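Local structure of gamma-glutamyltransferase 1 Threonine peptidase. MEROPS family T03 (Pseudomonas nitroreducens, 7D9E) at the interface of chains A and B. The protein catalyses transfer of the gamma-glutamyl group to amino acids or water as a gamma-glutamyltranspeptidase, a threonine peptidase built from a large and a small subunit. Coordinates in Å, arbitrary orientation; residue numbers count along the deposited sequence, not the author numbering. Chains: chain A, Gamma-glutamyltransferase 1 Threonine peptidase. MEROPS family T03; chain B, Gamma-glutamyltransferase 1 Threonine peptidase. MEROPS family T03.

Contact 1: the interface of chains A and B. Residues chain A 34-35, 60-61, 64; chain B 3-4, 18.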
loop_
_atom_site.group_PDB
_atom_site.type_symbol
_atom_site.label_atom_id
_atom_site.label_comp_id
_atom_site.label_asym_id
_atom_site.label_seq_id
_atom_site.Cartn_x
_atom_site.Cartn_y
_atom_site.Cartn_z
ATOM N N ALA A 34 7.381 7.953 -9.417
ATOM C CA ALA A 34 8.026 7.375 -8.257
ATOM C C ALA A 34 7.901 8.305 -7.065
ATOM O O ALA A 34 7.750 9.519 -7.220
ATOM C CB ALA A 34 9.511 7.102 -8.546
ATOM N N PRO A 35 7.994 7.764 -5.850
ATOM C CA PRO A 35 7.809 8.616 -4.664
ATOM C C PRO A 35 9.007 9.451 -4.297
ATOM O O PRO A 35 8.889 10.286 -3.385
ATOM C CB PRO A 35 7.482 7.613 -3.563
ATOM C CG PRO A 35 8.240 6.371 -3.972
ATOM C CD PRO A 35 8.062 6.333 -5.493
ATOM N N THR A 60 13.886 -0.122 -9.300
ATOM C CA THR A 60 13.281 0.954 -8.513
ATOM C C THR A 60 12.972 0.500 -7.090
ATOM O O THR A 60 13.249 1.221 -6.119
ATOM C CB THR A 60 12.012 1.422 -9.226
ATOM O OG1 THR A 60 12.353 1.946 -10.516
ATOM C CG2 THR A 60 11.295 2.502 -8.407
ATOM N N ALA A 61 12.425 -0.705 -6.942
ATOM C CA ALA A 61 12.083 -1.204 -5.617
ATOM C C ALA A 61 13.320 -1.366 -4.749
ATOM O O ALA A 61 13.289 -1.053 -3.556
ATOM C CB ALA A 61 11.339 -2.530 -5.734
ATOM N N LEU A 64 14.475 2.274 -3.737
ATOM C CA LEU A 64 13.705 2.869 -2.652
ATOM C C LEU A 64 13.927 2.166 -1.315
ATOM O O LEU A 64 13.711 2.784 -0.264
ATOM C CB LEU A 64 12.228 2.886 -3.025
ATOM C CG LEU A 64 11.877 3.712 -4.263
ATOM C CD1 LEU A 64 10.429 3.475 -4.723
ATOM C CD2 LEU A 64 12.107 5.189 -3.996
ATOM N N HIS B 3 4.367 3.752 -3.019
ATOM C CA HIS B 3 3.875 3.208 -4.260
ATOM C C HIS B 3 4.673 3.805 -5.408
ATOM O O HIS B 3 4.991 4.995 -5.398
ATOM C CB HIS B 3 2.383 3.584 -4.472
ATOM C CG HIS B 3 1.833 3.016 -5.731
ATOM N ND1 HIS B 3 1.407 1.711 -5.826
ATOM C CD2 HIS B 3 1.708 3.549 -6.970
ATOM C CE1 HIS B 3 1.063 1.454 -7.076
ATOM N NE2 HIS B 3 1.231 2.561 -7.788
ATOM N N PHE B 4 4.908 3.006 -6.449
ATOM C CA PHE B 4 5.396 3.542 -7.716
ATOM C C PHE B 4 4.672 2.869 -8.872
ATOM O O PHE B 4 4.160 1.745 -8.764
ATOM C CB PHE B 4 6.925 3.433 -7.856
ATOM C CG PHE B 4 7.473 2.041 -7.835
ATOM C CD1 PHE B 4 7.527 1.270 -8.995
ATOM C CD2 PHE B 4 7.986 1.507 -6.677
ATOM C CE1 PHE B 4 8.062 0.009 -8.988
ATOM C CE2 PHE B 4 8.513 0.223 -6.659
ATOM C CZ PHE B 4 8.550 -0.516 -7.804
ATOM N N TYR B 18 4.362 -1.269 -1.642
ATOM C CA TYR B 18 5.059 -2.095 -0.660
ATOM C C TYR B 18 5.350 -1.262 0.577
ATOM O O TYR B 18 5.228 -0.037 0.575
ATOM C CB TYR B 18 6.238 -2.870 -1.282
ATOM C CG TYR B 18 7.515 -2.130 -1.603
ATOM C CD1 TYR B 18 7.545 -0.758 -1.783
ATOM C CD2 TYR B 18 8.705 -2.828 -1.762
ATOM C CE1 TYR B 18 8.734 -0.093 -2.085
ATOM C CE2 TYR B 18 9.898 -2.176 -2.051
ATOM C CZ TYR B 18 9.899 -0.808 -2.217
ATOM O OH TYR B 18 11.065 -0.140 -2.508
#
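B:Phe4 and B:Tyr18 both place CG between the backbone N and the carbonyl carbon (chi1 62° and 76°), and from the neighbouring strands 2-7 and 13-19 the two rings reach helix 53-67 of chain A. In this gamma-glutamyltranspeptidase, an N-terminal nucleophile hydrolase, strand 2-7 follows directly on the nucleophile B:Thr1, so the seam joins the catalytic strand of the small subunit to the large one. A:Thr60 lays its methyl CG2 over the middle of the B:Phe4 ring, 3.8 Å from the centroid, a CH-pi contact. CG2 can do this because it stands anti to the backbone N, with OG1 on the other branch. The rim of the same ring is met at B:Phe4 CD2 by the A:Leu64 methyl CD1, 3.7 Å away, and the two side chains meet at a slant. At its root, B:Phe4 CB packs 3.9 Å from A:Pro35 CD, where strand 30-34 has just ended. The B:Tyr18 phenol provides the polar tie: its OH donates to A:Ala61 O at 2.6 Å, arriving in the carbonyl plane on a lone pair, with an angle of 120° at the carbonyl oxygen. The acceptor is a carbonyl within helix 53-67, so the phenol ties strand 13-19 to the helix backbone. A:Ala61 CB packs on the ring atom B:Tyr18 CE2 at 4.0 Å, and A:Leu64 CB lies 3.3 Å from B:Tyr18 OH, bringing apolar groups around the phenol oxygen.

Contact 2: the interface of chains A and B. Residues chain A 308, 311-312, 352, 355; chain B 128.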
loop_
_atom_site.group_PDB
_atom_site.type_symbol
_atom_site.label_atom_id
_atom_site.label_comp_id
_atom_site.label_asym_id
_atom_site.label_seq_id
_atom_site.Cartn_x
_atom_site.Cartn_y
_atom_site.Cartn_z
ATOM N N LYS A 308 -19.428 3.580 4.671
ATOM C CA LYS A 308 -19.982 2.898 5.834
ATOM C C LYS A 308 -20.209 1.422 5.542
ATOM O O LYS A 308 -19.876 0.552 6.360
ATOM C CB LYS A 308 -21.306 3.543 6.237
ATOM C CG LYS A 308 -21.161 4.766 7.154
ATOM C CD LYS A 308 -22.535 5.327 7.455
ATOM C CE LYS A 308 -22.605 6.067 8.791
ATOM N NZ LYS A 308 -21.659 7.237 8.848
ATOM N N PHE A 311 -16.860 -0.628 4.821
ATOM C CA PHE A 311 -16.075 -0.988 5.990
ATOM C C PHE A 311 -16.815 -1.963 6.891
ATOM O O PHE A 311 -16.171 -2.741 7.605
ATOM C CB PHE A 311 -15.621 0.255 6.739
ATOM C CG PHE A 311 -14.366 0.847 6.160
ATOM C CD1 PHE A 311 -13.125 0.379 6.564
ATOM C CD2 PHE A 311 -14.428 1.825 5.172
ATOM C CE1 PHE A 311 -11.964 0.896 6.012
ATOM C CE2 PHE A 311 -13.252 2.347 4.609
ATOM C CZ PHE A 311 -12.034 1.888 5.042
ATOM N N ALA A 312 -18.151 -1.955 6.871
ATOM C CA ALA A 312 -18.876 -2.988 7.611
ATOM C C ALA A 312 -18.522 -4.381 7.101
ATOM O O ALA A 312 -18.287 -5.303 7.898
ATOM C CB ALA A 312 -20.386 -2.766 7.510
ATOM N N THR A 352 -25.236 4.584 12.514
ATOM C CA THR A 352 -24.084 3.689 12.480
ATOM C C THR A 352 -24.430 2.335 13.078
ATOM O O THR A 352 -24.004 1.297 12.560
ATOM C CB THR A 352 -22.923 4.339 13.239
ATOM O OG1 THR A 352 -22.516 5.522 12.541
ATOM C CG2 THR A 352 -21.740 3.399 13.350
ATOM N N VAL A 355 -25.944 0.052 10.510
ATOM C CA VAL A 355 -25.140 -0.442 9.398
ATOM C C VAL A 355 -24.572 -1.795 9.805
ATOM O O VAL A 355 -23.868 -1.903 10.812
ATOM C CB VAL A 355 -24.021 0.544 9.040
ATOM C CG1 VAL A 355 -23.245 0.056 7.827
ATOM C CG2 VAL A 355 -24.610 1.904 8.765
ATOM N N LEU B 128 -16.682 4.181 8.884
ATOM C CA LEU B 128 -17.720 3.619 9.751
ATOM C C LEU B 128 -17.381 3.792 11.227
ATOM O O LEU B 128 -18.191 4.324 11.999
ATOM C CB LEU B 128 -18.032 2.152 9.423
ATOM C CG LEU B 128 -19.185 1.540 10.211
ATOM C CD1 LEU B 128 -20.479 2.301 9.935
ATOM C CD2 LEU B 128 -19.360 0.069 9.857
HETATM O O HOH W 1 -20.175 6.024 11.229
#
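A loop of the small subunit inserts one leucine, B:Leu128, between helix 297-317 and the short 3-10 turn 352-354 of chain A, a knob-in-pocket contact of the heterodimer. B:Leu128 has 98 Å² of its surface hidden by chain A, the main share of this patch. Its CG lies anti to the backbone N (chi1 -175°), and the two methyls beyond it divide the pocket between them. B:Leu128 CD1 meets A:Lys308 CG at 3.8 Å, and there the leucine and the aliphatic part of the lysine are nearly perpendicular. The same methyl, B:Leu128 CD1, lies 3.8 Å from A:Thr352 CG2, the threonine and leucine running antiparallel past each other. A:Val355 comes tip to tip with the leucine, A:Val355 CB standing 4.1 Å from B:Leu128 CD1. The other branch, B:Leu128 CD2, turns to the helix backbone, 3.6 Å from A:Lys308 O, and touches the A:Ala312 methyl CB at 3.8 Å. A polar link runs beside this apolar plug: water 1 lies 2.7 Å from the carbonyl oxygen O of B:Leu128 and also bonds to A:Thr352 OG1. A:Lys308 bends at its last torsion (chi4 60°), and A:Lys308 NZ reaches water 1 at 3.1 Å; the lysine thus both lines the pocket with CB and CG and bonds the bridging water. The leucine follows strand 125-126 with a positive phi of 73°, while its pocket joins one turn of a long helix to the 3-10 turn 352-354 and the loop residue A:Val355 just after it.

Contact 3: the interface of chains A and B. Residues chain A 268, 319-320, 323; chain B 61, 65, 67-69.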
loop_
_atom_site.group_PDB
_atom_site.type_symbol
_atom_site.label_atom_id
_atom_site.label_comp_id
_atom_site.label_asym_id
_atom_site.label_seq_id
_atom_site.Cartn_x
_atom_site.Cartn_y
_atom_site.Cartn_z
ATOM N N PRO A 268 -5.195 -11.221 -0.199
ATOM C CA PRO A 268 -5.445 -10.628 1.115
ATOM C C PRO A 268 -5.510 -9.107 1.190
ATOM O O PRO A 268 -5.530 -8.576 2.304
ATOM C CB PRO A 268 -4.257 -11.146 1.932
ATOM C CG PRO A 268 -3.160 -11.167 0.947
ATOM C CD PRO A 268 -3.798 -11.693 -0.322
ATOM N N GLY A 319 -10.068 -11.642 5.016
ATOM C CA GLY A 319 -8.820 -12.129 5.566
ATOM C C GLY A 319 -8.139 -12.997 4.532
ATOM O O GLY A 319 -8.618 -13.126 3.410
ATOM N N ASP A 320 -7.030 -13.629 4.925
ATOM C CA ASP A 320 -6.293 -14.486 4.004
ATOM C C ASP A 320 -7.224 -15.545 3.434
ATOM O O ASP A 320 -7.804 -16.326 4.202
ATOM C CB ASP A 320 -5.145 -15.127 4.774
ATOM C CG ASP A 320 -4.214 -15.964 3.900
ATOM O OD1 ASP A 320 -4.669 -16.651 2.953
ATOM O OD2 ASP A 320 -3.001 -15.997 4.201
ATOM N N PHE A 323 -7.192 -19.294 4.525
ATOM C CA PHE A 323 -7.400 -19.633 5.927
ATOM C C PHE A 323 -8.864 -19.603 6.341
ATOM O O PHE A 323 -9.197 -20.080 7.431
ATOM C CB PHE A 323 -6.567 -18.714 6.841
ATOM C CG PHE A 323 -5.116 -19.093 6.876
ATOM C CD1 PHE A 323 -4.293 -18.813 5.787
ATOM C CD2 PHE A 323 -4.580 -19.709 7.985
ATOM C CE1 PHE A 323 -2.951 -19.171 5.815
ATOM C CE2 PHE A 323 -3.239 -20.084 8.014
ATOM C CZ PHE A 323 -2.427 -19.807 6.926
ATOM N N ALA B 61 -11.881 -13.870 10.623
ATOM C CA ALA B 61 -11.265 -13.991 9.307
ATOM C C ALA B 61 -9.858 -13.422 9.275
ATOM O O ALA B 61 -8.998 -13.936 8.550
ATOM C CB ALA B 61 -12.116 -13.293 8.244
ATOM N N GLU B 65 -2.842 -16.234 12.741
ATOM C CA GLU B 65 -2.608 -17.675 12.630
ATOM C C GLU B 65 -1.220 -17.833 12.025
ATOM O O GLU B 65 -0.842 -17.029 11.151
ATOM C CB GLU B 65 -3.643 -18.348 11.709
ATOM C CG GLU B 65 -5.106 -18.239 12.181
ATOM C CD GLU B 65 -6.093 -18.951 11.247
ATOM O OE1 GLU B 65 -6.083 -20.202 11.237
ATOM O OE2 GLU B 65 -6.896 -18.274 10.559
ATOM N N GLY B 67 1.652 -18.655 9.536
ATOM C CA GLY B 67 1.701 -18.767 8.090
ATOM C C GLY B 67 0.672 -17.951 7.332
ATOM O O GLY B 67 0.624 -18.030 6.088
ATOM N N LYS B 68 -0.128 -17.162 8.023
ATOM C CA LYS B 68 -1.214 -16.389 7.442
ATOM C C LYS B 68 -0.754 -14.993 7.043
ATOM O O LYS B 68 0.066 -14.366 7.718
ATOM C CB LYS B 68 -2.325 -16.271 8.495
ATOM C CG LYS B 68 -3.687 -15.798 7.993
ATOM C CD LYS B 68 -4.692 -15.899 9.156
ATOM C CE LYS B 68 -6.072 -15.363 8.825
ATOM N NZ LYS B 68 -7.003 -15.509 9.999
ATOM N N ARG B 69 -1.323 -14.504 5.945
ATOM C CA ARG B 69 -1.128 -13.135 5.512
ATOM C C ARG B 69 -2.164 -12.257 6.191
ATOM O O ARG B 69 -3.351 -12.594 6.239
ATOM C CB ARG B 69 -1.246 -13.022 3.995
ATOM C CG ARG B 69 -0.091 -13.688 3.295
ATOM C CD ARG B 69 -0.427 -14.032 1.858
ATOM N NE ARG B 69 0.731 -13.922 0.976
ATOM C CZ ARG B 69 1.639 -14.882 0.807
ATOM N NH1 ARG B 69 1.553 -16.021 1.468
ATOM N NH2 ARG B 69 2.638 -14.683 -0.034
HETATM O O HOH W 2 -5.827 -12.332 7.230
HETATM O O HOH W 3 -0.511 -17.123 3.492
HETATM O O HOH W 4 -9.118 -15.949 6.618
#
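The ring of A:Phe323 rests on the extended aliphatic chain of B:Lys68, whose CG lies over one face, 3.8 Å from the centroid and offset toward the rim. B:Lys68 CG is anti to the backbone N (chi1 -166°), and the remaining chain stays straight, so CD continues beneath the ring and B:Lys68 CG also reaches A:Asp320 CB at 3.6 Å. B:Glu65 approaches from the side: OE1 lies in the ring plane at its edge, and the carboxylate is turned 83° against the ring. B:Glu65 OE2 accepts B:Lys68 NZ on the anti lone pair at 2.8 Å, a salt bridge within chain B; NZ also donates to B:Ala61 O from well above the carbonyl plane. Changing B:Lys68 to an alanine would probably leave the A:Phe323 face without its aliphatic support and the B:Glu65 carboxylate without its charged mate. Farther out, these loops of the transpeptidase subunits are tied by A:Asp320, whose OD2 receives the backbone N of B:Arg69 at 2.8 Å, nearly straight at 171° and on its anti lone pair. Two waters bridge the backbone of A:Asp320 to chain B: water 2 connects A:Asp320 N with B:Arg69 O, and water 4 connects A:Asp320 O with B:Ala61 O. The guanidinium does not touch the carboxylate, B:Arg69 NH1 lying 5.3 Å from A:Asp320 OD2. Water 3 spans that gap, in the guanidinium plane at its edge and 3.1 Å from B:Arg69 NH1, and bonds A:Asp320 OD2 and B:Gly67 O.

No residue is shared among the three contacts, yet all lie on the one boundary between the large and small subunits. The C-alpha centres of contact 1 and contact 2 are about 32 Å apart. Those of contact 1 and contact 3 are about 25 Å apart, and those of contact 2 and contact 3 about 23 Å, so the subunits are joined at well-separated points. Contact 1 lies on the strand that follows the nucleophile B:Thr1, whereas the centre of contact 3 is about 18 Å from that residue. Contacts 2 and 3 are connected through chain A, because helix 297-317 ends just before the A:Gly319-A:Asp320 loop. Together they probably help keep the two chains in register around the active site.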